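Local coordinates for protein monopolin complex subunit CSM1 (Candida glabrata, PDB 6MJC) that acts as a subunit of the monopolin complex and binds a peptide of the kinetochore protein Dsn1, which is consistent with recruiting monopolin to the kinetochore, at residues 18-22 / 33-38; 37-43 / 108-113; 45-51 / 64-70. All blocks are in the same frame, centred on the assembly; numbering follows the deposited sequence.

Interaction 1 of 3, residues 18-22 / 33-38; sequences GVRVH and FDTSQG
Residues 19-22 and 33-37 are antiparallel strands at 148°, with a closest axis approach of 4.7 Å. The first is extended up to V21, and H22 departs with psi -63°. V19/Q37 and V21/T35 are non-hydrogen-bonded pairs. R20/S36 is the hydrogen-bonded pair, with R20 N to S36 O 2.8 Å and S36 N to R20 O 2.9 Å. H22 N donates to D34 O at 3.0 Å, and G38 N to G18 O at 3.2 Å. G18 and G38 both have positive phi. The strands form a beta hairpin at the edge of the antiparallel Csm1/Pcs1 sheet. R20 starts in m and t, then folds back through chi3 m over its neighbour strand. R20 NH1 and NH2 both donate to G38 O, at 3.2 and 3.1 Å, and NH2 also to S36 OG (S36 in t) at 2.9 Å. A water accepts from R20 NE at 2.9 Å. H22 is m and brings NE2 to 3.1 Å from S36 CB at its ring edge. On the other face V19 and V21 are both t. V19 CG1 lies 3.7 Å from T35 CG2, and V21 CG1 3.8 Å from F33 CB. Helices 5-13 and 101-113 cover this face: V19 touches F13 and Y105.

Interaction 2 of 3, residues 37-43 / 108-113; sequences QGSKNGI and MSKSLN
Residues 37-43, the end of strand 30-37 and the loop after it, lie against the last turns of helix 101-113. No direct hydrogen bond joins the two segments. M108, with chi1 t then p and p, comes first. Its CG is 3.4 Å from Q37 OE1, an atom that is hydrogen-bonded to Y46 OH. Q37 is t, t, with chi3 at -21°. S109 CB follows at 3.6 Å from Q37 NE2. A water 3.0 Å from S109 OG also accepts weakly from Q37 NE2, at 3.3 Å. L112, in the m, t rotamer, has more surface covered than any other residue here. Its CD1 is 3.4 Å from Q37 O and 3.8 Å from G38 CA, and its CD2 is 3.9 Å from G42 O. A CB on G38 would collide with L112 CD1. L112 O lies 3.5 Å from N41 CB. In the poorly ordered loop tip, S39 OG donates to N41 OD1. The arrangement is that of a C-terminal helix laid across a beta sheet, its end meeting the loop of a hairpin.

Interaction 3 of 3, residues 45-51 / 64-70; sequences DYKLGFV and EVIYVPL
L70, K47 and V51 lose the most surface where strands 45-51 and 64-69 pair, antiparallel at 161° and with axes 4.5 Å apart at closest. K47 sits opposite V68 in a hydrogen-bonded pair (K47 N to V68 O 2.9 Å, V68 N to K47 O 2.8 Å). All four chi angles of K47 are t, and its NZ is hydrogen-bonded to Y25 OH. G49/I66 is the next such pair (G49 N to I66 O and I66 N to G49 O, both 2.7 Å). V51, in t, pairs with E64 (V51 N to E64 O 3.0 Å, E64 N to V51 O 3.1 Å). V51 CG2 packs 4.0 Å from I66 CG1. At the other end L70 N donates to D45 O at 3.0 Å. L70 is m, t, and its CD1 lies 3.7 Å from Y46 C. On the face opposite K47, V51 and V68, Y46 CB is 3.5 Å from Y67 CE1 and F50 CE1 3.6 Å from V65 CG2. Helix 5-13 (F13 by Y46 and L48, I6 and I9 by F50) and F104 of helix 101-113 cover this apolar, aromatic face. The K47, V51, I66 and V68 face touches the bound Dsn1 peptide, so its mixed polar and apolar chemistry suits peptide binding.

How the interactions relate
Interaction 3 is the most buried and lies nearest the chain centre. Interaction 1 is partly buried, at the sheet edge, and interaction 2 is partly buried at one end of the fold. Interactions 1 and 3 both pair antiparallel strands of one sheet, through neighbouring strands 30-37 and 44-52. T35 N and Y46 O, 2.7 Å apart, probably bond across them. Interaction 2 shares Q37 and G38 with interaction 1 but joins a loop to a helix, by apolar contact and a water. Q37 OE1 and Y46 OH, 2.6 Å apart, tie both to interaction 3. Interaction 1 adds arginine bonds at the edge, while interaction 3 contributes a surface that meets the peptide.

Interaction 1 of 3, residues 18-22 / 33-38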
loop_
_atom_site.group_PDB
_atom_site.type_symbol
_atom_site.label_atom_id
_atom_site.label_comp_id
_atom_site.label_asym_id
_atom_site.label_seq_id
_atom_site.Cartn_x
_atom_site.Cartn_y
_atom_site.Cartn_z
ATOM N N GLY A 18 -10.635 2.416 -9.421
ATOM C CA GLY A 18 -9.812 1.240 -9.603
ATOM C C GLY A 18 -9.302 0.603 -8.336
ATOM O O GLY A 18 -8.498 -0.336 -8.406
ATOM N N VAL A 19 -9.739 1.080 -7.175
ATOM C CA VAL A 19 -9.231 0.648 -5.879
ATOM C C VAL A 19 -10.326 -0.123 -5.154
ATOM O O VAL A 19 -11.465 0.335 -5.065
ATOM C CB VAL A 19 -8.777 1.859 -5.051
ATOM C CG1 VAL A 19 -8.701 1.508 -3.547
ATOM C CG2 VAL A 19 -7.446 2.371 -5.554
ATOM N N ARG A 20 -9.982 -1.294 -4.634
ATOM C CA ARG A 20 -10.958 -2.098 -3.909
ATOM C C ARG A 20 -10.346 -2.467 -2.571
ATOM O O ARG A 20 -9.359 -3.210 -2.517
ATOM C CB ARG A 20 -11.338 -3.345 -4.701
ATOM C CG ARG A 20 -11.828 -3.052 -6.109
ATOM C CD ARG A 20 -12.011 -4.327 -6.926
ATOM N NE ARG A 20 -10.744 -4.892 -7.390
ATOM C CZ ARG A 20 -10.015 -4.399 -8.389
ATOM N NH1 ARG A 20 -10.410 -3.317 -9.043
ATOM N NH2 ARG A 20 -8.887 -4.986 -8.745
ATOM N N VAL A 21 -10.922 -1.972 -1.482
ATOM C CA VAL A 21 -10.353 -2.231 -0.153
ATOM C C VAL A 21 -11.095 -3.380 0.501
ATOM O O VAL A 21 -12.314 -3.370 0.566
ATOM C CB VAL A 21 -10.405 -0.983 0.736
ATOM C CG1 VAL A 21 -9.902 -1.312 2.147
ATOM C CG2 VAL A 21 -9.540 0.085 0.110
ATOM N N HIS A 22 -10.364 -4.348 1.039
ATOM C CA HIS A 22 -10.967 -5.621 1.426
ATOM C C HIS A 22 -11.090 -5.756 2.939
ATOM O O HIS A 22 -12.188 -5.910 3.475
ATOM C CB HIS A 22 -10.120 -6.770 0.836
ATOM C CG HIS A 22 -10.033 -6.751 -0.661
ATOM N ND1 HIS A 22 -11.139 -6.821 -1.488
ATOM C CD2 HIS A 22 -8.959 -6.662 -1.479
ATOM C CE1 HIS A 22 -10.744 -6.777 -2.749
ATOM N NE2 HIS A 22 -9.427 -6.682 -2.770
ATOM N N PHE A 33 -4.843 -1.289 5.720
ATOM C CA PHE A 33 -5.869 -1.964 4.937
ATOM C C PHE A 33 -5.312 -2.667 3.717
ATOM O O PHE A 33 -4.304 -2.254 3.151
ATOM C CB PHE A 33 -6.959 -1.025 4.476
ATOM C CG PHE A 33 -6.475 0.207 3.811
ATOM C CD1 PHE A 33 -6.171 1.313 4.576
ATOM C CD2 PHE A 33 -6.362 0.294 2.442
ATOM C CE1 PHE A 33 -5.751 2.478 4.000
ATOM C CE2 PHE A 33 -5.957 1.489 1.840
ATOM C CZ PHE A 33 -5.643 2.574 2.623
ATOM N N ASP A 34 -5.986 -3.747 3.333
ATOM C CA ASP A 34 -5.593 -4.541 2.176
ATOM C C ASP A 34 -6.312 -3.956 0.973
ATOM O O ASP A 34 -7.485 -3.588 1.070
ATOM C CB ASP A 34 -6.003 -5.999 2.319
ATOM C CG ASP A 34 -4.984 -6.821 3.045
ATOM O OD1 ASP A 34 -4.018 -6.259 3.593
ATOM O OD2 ASP A 34 -5.157 -8.050 3.060
ATOM N N THR A 35 -5.624 -3.894 -0.160
ATOM C CA THR A 35 -6.137 -3.220 -1.341
ATOM C C THR A 35 -5.841 -4.090 -2.551
ATOM O O THR A 35 -4.798 -4.755 -2.616
ATOM C CB THR A 35 -5.451 -1.866 -1.567
ATOM O OG1 THR A 35 -5.434 -1.119 -0.354
ATOM C CG2 THR A 35 -6.189 -1.068 -2.619
ATOM N N SER A 36 -6.766 -4.073 -3.491
ATOM C CA SER A 36 -6.601 -4.581 -4.838
ATOM C C SER A 36 -6.755 -3.398 -5.777
ATOM O O SER A 36 -7.717 -2.627 -5.659
ATOM C CB SER A 36 -7.645 -5.677 -5.113
ATOM O OG SER A 36 -7.568 -6.110 -6.443
ATOM N N GLN A 37 -5.804 -3.224 -6.674
ATOM C CA GLN A 37 -5.861 -2.128 -7.627
ATOM C C GLN A 37 -5.651 -2.665 -9.029
ATOM O O GLN A 37 -4.884 -3.615 -9.225
ATOM C CB GLN A 37 -4.803 -1.076 -7.318
ATOM C CG GLN A 37 -4.992 0.143 -8.102
ATOM C CD GLN A 37 -4.069 1.258 -7.762
ATOM O OE1 GLN A 37 -3.490 1.315 -6.700
ATOM N NE2 GLN A 37 -3.936 2.179 -8.689
ATOM N N GLY A 38 -6.354 -2.087 -9.995
ATOM C CA GLY A 38 -6.135 -2.395 -11.395
ATOM C C GLY A 38 -7.350 -3.042 -12.030
ATOM O O GLY A 38 -8.271 -3.508 -11.364
HETATM O O HOH W 1 -10.783 -7.405 -5.957
#

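Interaction 2 of 3, residues 37-43 / 108-113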
loop_
_atom_site.group_PDB
_atom_site.type_symbol
_atom_site.label_atom_id
_atom_site.label_comp_id
_atom_site.label_asym_id
_atom_site.label_seq_id
_atom_site.Cartn_x
_atom_site.Cartn_y
_atom_site.Cartn_z
ATOM N N GLN A 37 -5.804 -3.224 -6.674
ATOM C CA GLN A 37 -5.861 -2.128 -7.627
ATOM C C GLN A 37 -5.651 -2.665 -9.029
ATOM O O GLN A 37 -4.884 -3.615 -9.225
ATOM C CB GLN A 37 -4.803 -1.076 -7.318
ATOM C CG GLN A 37 -4.992 0.143 -8.102
ATOM C CD GLN A 37 -4.069 1.258 -7.762
ATOM O OE1 GLN A 37 -3.490 1.315 -6.700
ATOM N NE2 GLN A 37 -3.936 2.179 -8.689
ATOM N N GLY A 38 -6.354 -2.087 -9.995
ATOM C CA GLY A 38 -6.135 -2.395 -11.395
ATOM C C GLY A 38 -7.350 -3.042 -12.030
ATOM O O GLY A 38 -8.271 -3.508 -11.364
ATOM N N SER A 39 -7.322 -3.058 -13.360
ATOM C CA SER A 39 -8.447 -3.443 -14.174
ATOM C C SER A 39 -8.160 -4.801 -14.822
ATOM O O SER A 39 -7.412 -5.623 -14.248
ATOM C CB SER A 39 -8.707 -2.310 -15.165
ATOM O OG SER A 39 -7.568 -2.120 -15.973
ATOM N N LYS A 40 -8.728 -5.024 -16.007
ATOM C CA LYS A 40 -8.465 -6.254 -16.732
ATOM C C LYS A 40 -6.979 -6.406 -17.018
ATOM O O LYS A 40 -6.433 -7.508 -16.907
ATOM C CB LYS A 40 -9.265 -6.278 -18.034
ATOM N N ASN A 41 -6.306 -5.308 -17.386
ATOM C CA ASN A 41 -4.920 -5.397 -17.848
ATOM C C ASN A 41 -4.037 -6.086 -16.815
ATOM O O ASN A 41 -3.308 -7.033 -17.138
ATOM C CB ASN A 41 -4.379 -4.004 -18.163
ATOM C CG ASN A 41 -5.351 -3.177 -18.971
ATOM O OD1 ASN A 41 -6.466 -2.904 -18.522
ATOM N ND2 ASN A 41 -4.937 -2.770 -20.165
ATOM N N GLY A 42 -4.085 -5.624 -15.572
ATOM C CA GLY A 42 -3.310 -6.240 -14.512
ATOM C C GLY A 42 -3.857 -5.852 -13.168
ATOM O O GLY A 42 -4.421 -4.765 -12.996
ATOM N N ILE A 43 -3.732 -6.757 -12.207
ATOM C CA ILE A 43 -4.171 -6.505 -10.844
ATOM C C ILE A 43 -2.992 -6.690 -9.906
ATOM O O ILE A 43 -2.286 -7.706 -9.974
ATOM C CB ILE A 43 -5.330 -7.427 -10.433
ATOM C CG1 ILE A 43 -6.600 -7.061 -11.198
ATOM C CG2 ILE A 43 -5.561 -7.316 -8.931
ATOM C CD1 ILE A 43 -7.776 -7.979 -10.916
ATOM N N MET A 108 1.281 3.551 -9.673
ATOM C CA MET A 108 0.704 2.204 -9.689
ATOM C C MET A 108 -0.343 2.086 -10.784
ATOM O O MET A 108 -0.375 1.096 -11.523
ATOM C CB MET A 108 0.091 1.852 -8.334
ATOM C CG MET A 108 -0.548 0.469 -8.285
ATOM S SD MET A 108 0.613 -0.875 -8.268
ATOM C CE MET A 108 1.197 -0.714 -6.584
ATOM N N SER A 109 -1.205 3.096 -10.919
ATOM C CA SER A 109 -2.292 3.002 -11.866
ATOM C C SER A 109 -1.753 2.982 -13.288
ATOM O O SER A 109 -2.198 2.183 -14.118
ATOM C CB SER A 109 -3.259 4.166 -11.643
ATOM O OG SER A 109 -4.419 3.966 -12.432
ATOM N N LYS A 110 -0.750 3.804 -13.570
ATOM C CA LYS A 110 -0.212 3.847 -14.918
ATOM C C LYS A 110 0.568 2.582 -15.232
ATOM O O LYS A 110 0.516 2.083 -16.360
ATOM C CB LYS A 110 0.688 5.059 -15.089
ATOM C CG LYS A 110 -0.071 6.392 -15.200
ATOM C CD LYS A 110 0.879 7.555 -15.487
ATOM C CE LYS A 110 0.107 8.873 -15.650
ATOM N NZ LYS A 110 1.005 10.062 -15.752
ATOM N N SER A 111 1.321 2.075 -14.258
ATOM C CA SER A 111 2.115 0.873 -14.479
ATOM C C SER A 111 1.213 -0.303 -14.807
ATOM O O SER A 111 1.506 -1.079 -15.725
ATOM C CB SER A 111 2.983 0.580 -13.262
ATOM O OG SER A 111 3.843 1.671 -12.965
ATOM N N LEU A 112 0.086 -0.432 -14.099
ATOM C CA LEU A 112 -0.808 -1.558 -14.368
ATOM C C LEU A 112 -1.466 -1.455 -15.731
ATOM O O LEU A 112 -1.803 -2.491 -16.307
ATOM C CB LEU A 112 -1.898 -1.686 -13.305
ATOM C CG LEU A 112 -1.394 -1.994 -11.915
ATOM C CD1 LEU A 112 -2.444 -1.792 -10.823
ATOM C CD2 LEU A 112 -0.900 -3.453 -11.892
ATOM N N ASN A 113 -1.674 -0.236 -16.258
ATOM C CA ASN A 113 -2.356 -0.057 -17.543
ATOM C C ASN A 113 -1.435 -0.270 -18.737
ATOM O O ASN A 113 -1.916 -0.595 -19.828
ATOM C CB ASN A 113 -2.951 1.353 -17.648
ATOM C CG ASN A 113 -4.305 1.468 -17.001
ATOM O OD1 ASN A 113 -5.003 0.470 -16.820
ATOM N ND2 ASN A 113 -4.690 2.691 -16.643
HETATM O O HOH W 2 -5.724 1.497 -11.411
#

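Interaction 3 of 3, residues 45-51 / 64-70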
loop_
_atom_site.group_PDB
_atom_site.type_symbol
_atom_site.label_atom_id
_atom_site.label_comp_id
_atom_site.label_asym_id
_atom_site.label_seq_id
_atom_site.Cartn_x
_atom_site.Cartn_y
_atom_site.Cartn_z
ATOM N N ASP A 45 -2.255 -6.658 -5.687
ATOM C CA ASP A 45 -2.713 -6.605 -4.317
ATOM C C ASP A 45 -1.600 -6.054 -3.440
ATOM O O ASP A 45 -0.415 -6.401 -3.590
ATOM C CB ASP A 45 -3.173 -7.980 -3.805
ATOM C CG ASP A 45 -4.532 -8.391 -4.335
ATOM O OD1 ASP A 45 -5.568 -7.968 -3.784
ATOM O OD2 ASP A 45 -4.566 -9.171 -5.293
ATOM N N TYR A 46 -1.983 -5.188 -2.521
ATOM C CA TYR A 46 -1.024 -4.620 -1.578
ATOM C C TYR A 46 -1.754 -4.179 -0.324
ATOM O O TYR A 46 -2.974 -3.991 -0.311
ATOM C CB TYR A 46 -0.240 -3.445 -2.197
ATOM C CG TYR A 46 -1.066 -2.270 -2.708
ATOM C CD1 TYR A 46 -1.348 -1.198 -1.875
ATOM C CD2 TYR A 46 -1.513 -2.215 -4.010
ATOM C CE1 TYR A 46 -2.107 -0.089 -2.335
ATOM C CE2 TYR A 46 -2.279 -1.116 -4.481
ATOM C CZ TYR A 46 -2.551 -0.067 -3.642
ATOM O OH TYR A 46 -3.271 1.038 -4.078
ATOM N N LYS A 47 -0.978 -3.967 0.720
ATOM C CA LYS A 47 -1.461 -3.438 1.990
ATOM C C LYS A 47 -0.834 -2.068 2.186
ATOM O O LYS A 47 0.346 -1.895 1.894
ATOM C CB LYS A 47 -1.043 -4.417 3.093
ATOM C CG LYS A 47 -1.540 -4.138 4.476
ATOM C CD LYS A 47 -0.938 -5.269 5.358
ATOM C CE LYS A 47 -1.247 -5.013 6.791
ATOM N NZ LYS A 47 -0.577 -6.029 7.603
ATOM N N LEU A 48 -1.635 -1.080 2.602
ATOM C CA LEU A 48 -1.141 0.232 3.003
ATOM C C LEU A 48 -1.273 0.365 4.511
ATOM O O LEU A 48 -2.306 0.010 5.096
ATOM C CB LEU A 48 -1.925 1.365 2.335
ATOM C CG LEU A 48 -1.661 1.584 0.845
ATOM C CD1 LEU A 48 -2.370 2.815 0.446
ATOM C CD2 LEU A 48 -0.168 1.665 0.519
ATOM N N GLY A 49 -0.262 0.940 5.120
ATOM C CA GLY A 49 -0.331 1.341 6.504
ATOM C C GLY A 49 -0.146 2.830 6.673
ATOM O O GLY A 49 0.789 3.406 6.118
ATOM N N PHE A 50 -1.041 3.455 7.412
ATOM C CA PHE A 50 -0.932 4.859 7.778
ATOM C C PHE A 50 -0.548 4.880 9.256
ATOM O O PHE A 50 -1.396 4.672 10.130
ATOM C CB PHE A 50 -2.235 5.610 7.489
ATOM C CG PHE A 50 -2.562 5.714 6.014
ATOM C CD1 PHE A 50 -1.966 6.669 5.212
ATOM C CD2 PHE A 50 -3.454 4.844 5.432
ATOM C CE1 PHE A 50 -2.273 6.749 3.859
ATOM C CE2 PHE A 50 -3.763 4.929 4.086
ATOM C CZ PHE A 50 -3.170 5.884 3.302
ATOM N N VAL A 51 0.698 5.231 9.527
ATOM C CA VAL A 51 1.335 4.990 10.808
ATOM C C VAL A 51 1.641 6.322 11.456
ATOM O O VAL A 51 2.244 7.207 10.833
ATOM C CB VAL A 51 2.614 4.133 10.637
ATOM C CG1 VAL A 51 3.369 4.061 11.937
ATOM C CG2 VAL A 51 2.254 2.796 10.143
ATOM N N GLU A 64 3.628 8.440 8.386
ATOM C CA GLU A 64 4.202 7.885 7.168
ATOM C C GLU A 64 3.256 6.847 6.575
ATOM O O GLU A 64 2.376 6.311 7.260
ATOM C CB GLU A 64 5.578 7.233 7.459
ATOM C CG GLU A 64 5.510 5.903 8.193
ATOM C CD GLU A 64 6.905 5.286 8.460
ATOM O OE1 GLU A 64 7.897 5.666 7.784
ATOM O OE2 GLU A 64 6.993 4.415 9.351
ATOM N N VAL A 65 3.451 6.553 5.294
ATOM C CA VAL A 65 2.738 5.458 4.649
ATOM C C VAL A 65 3.670 4.264 4.472
ATOM O O VAL A 65 4.810 4.392 4.002
ATOM C CB VAL A 65 2.163 5.873 3.289
ATOM C CG1 VAL A 65 1.356 4.717 2.711
ATOM C CG2 VAL A 65 1.254 7.093 3.371
ATOM N N ILE A 66 3.172 3.090 4.820
ATOM C CA ILE A 66 3.874 1.823 4.586
ATOM C C ILE A 66 3.144 1.095 3.454
ATOM O O ILE A 66 1.945 0.840 3.550
ATOM C CB ILE A 66 3.931 0.933 5.848
ATOM C CG1 ILE A 66 4.522 1.659 7.073
ATOM C CG2 ILE A 66 4.704 -0.403 5.516
ATOM C CD1 ILE A 66 5.970 2.178 7.015
ATOM N N TYR A 67 3.898 0.630 2.453
ATOM C CA TYR A 67 3.366 -0.115 1.314
ATOM C C TYR A 67 3.933 -1.517 1.357
ATOM O O TYR A 67 5.143 -1.682 1.428
ATOM C CB TYR A 67 3.743 0.533 -0.033
ATOM C CG TYR A 67 3.671 -0.381 -1.270
ATOM C CD1 TYR A 67 2.486 -0.555 -1.973
ATOM C CD2 TYR A 67 4.794 -0.995 -1.761
ATOM C CE1 TYR A 67 2.442 -1.345 -3.107
ATOM C CE2 TYR A 67 4.741 -1.803 -2.920
ATOM C CZ TYR A 67 3.553 -2.002 -3.548
ATOM O OH TYR A 67 3.466 -2.756 -4.690
ATOM N N VAL A 68 3.065 -2.518 1.323
ATOM C CA VAL A 68 3.487 -3.920 1.406
ATOM C C VAL A 68 2.943 -4.670 0.195
ATOM O O VAL A 68 1.723 -4.866 0.071
ATOM C CB VAL A 68 2.964 -4.587 2.685
ATOM C CG1 VAL A 68 3.532 -6.054 2.800
ATOM C CG2 VAL A 68 3.311 -3.827 3.903
ATOM N N PRO A 69 3.769 -5.085 -0.757
ATOM C CA PRO A 69 3.225 -5.845 -1.887
ATOM C C PRO A 69 2.812 -7.253 -1.461
ATOM O O PRO A 69 3.529 -7.918 -0.726
ATOM C CB PRO A 69 4.395 -5.858 -2.875
ATOM C CG PRO A 69 5.615 -5.800 -2.040
ATOM C CD PRO A 69 5.236 -4.949 -0.816
ATOM N N LEU A 70 1.652 -7.703 -1.923
ATOM C CA LEU A 70 1.140 -9.032 -1.583
ATOM C C LEU A 70 1.287 -9.934 -2.807
ATOM O O LEU A 70 0.397 -10.055 -3.652
ATOM C CB LEU A 70 -0.291 -8.904 -1.093
ATOM C CG LEU A 70 -0.506 -7.977 0.092
ATOM C CD1 LEU A 70 -2.047 -7.779 0.379
ATOM C CD2 LEU A 70 0.226 -8.412 1.335
HETATM O O HOH W 3 -0.031 -8.628 -5.986
#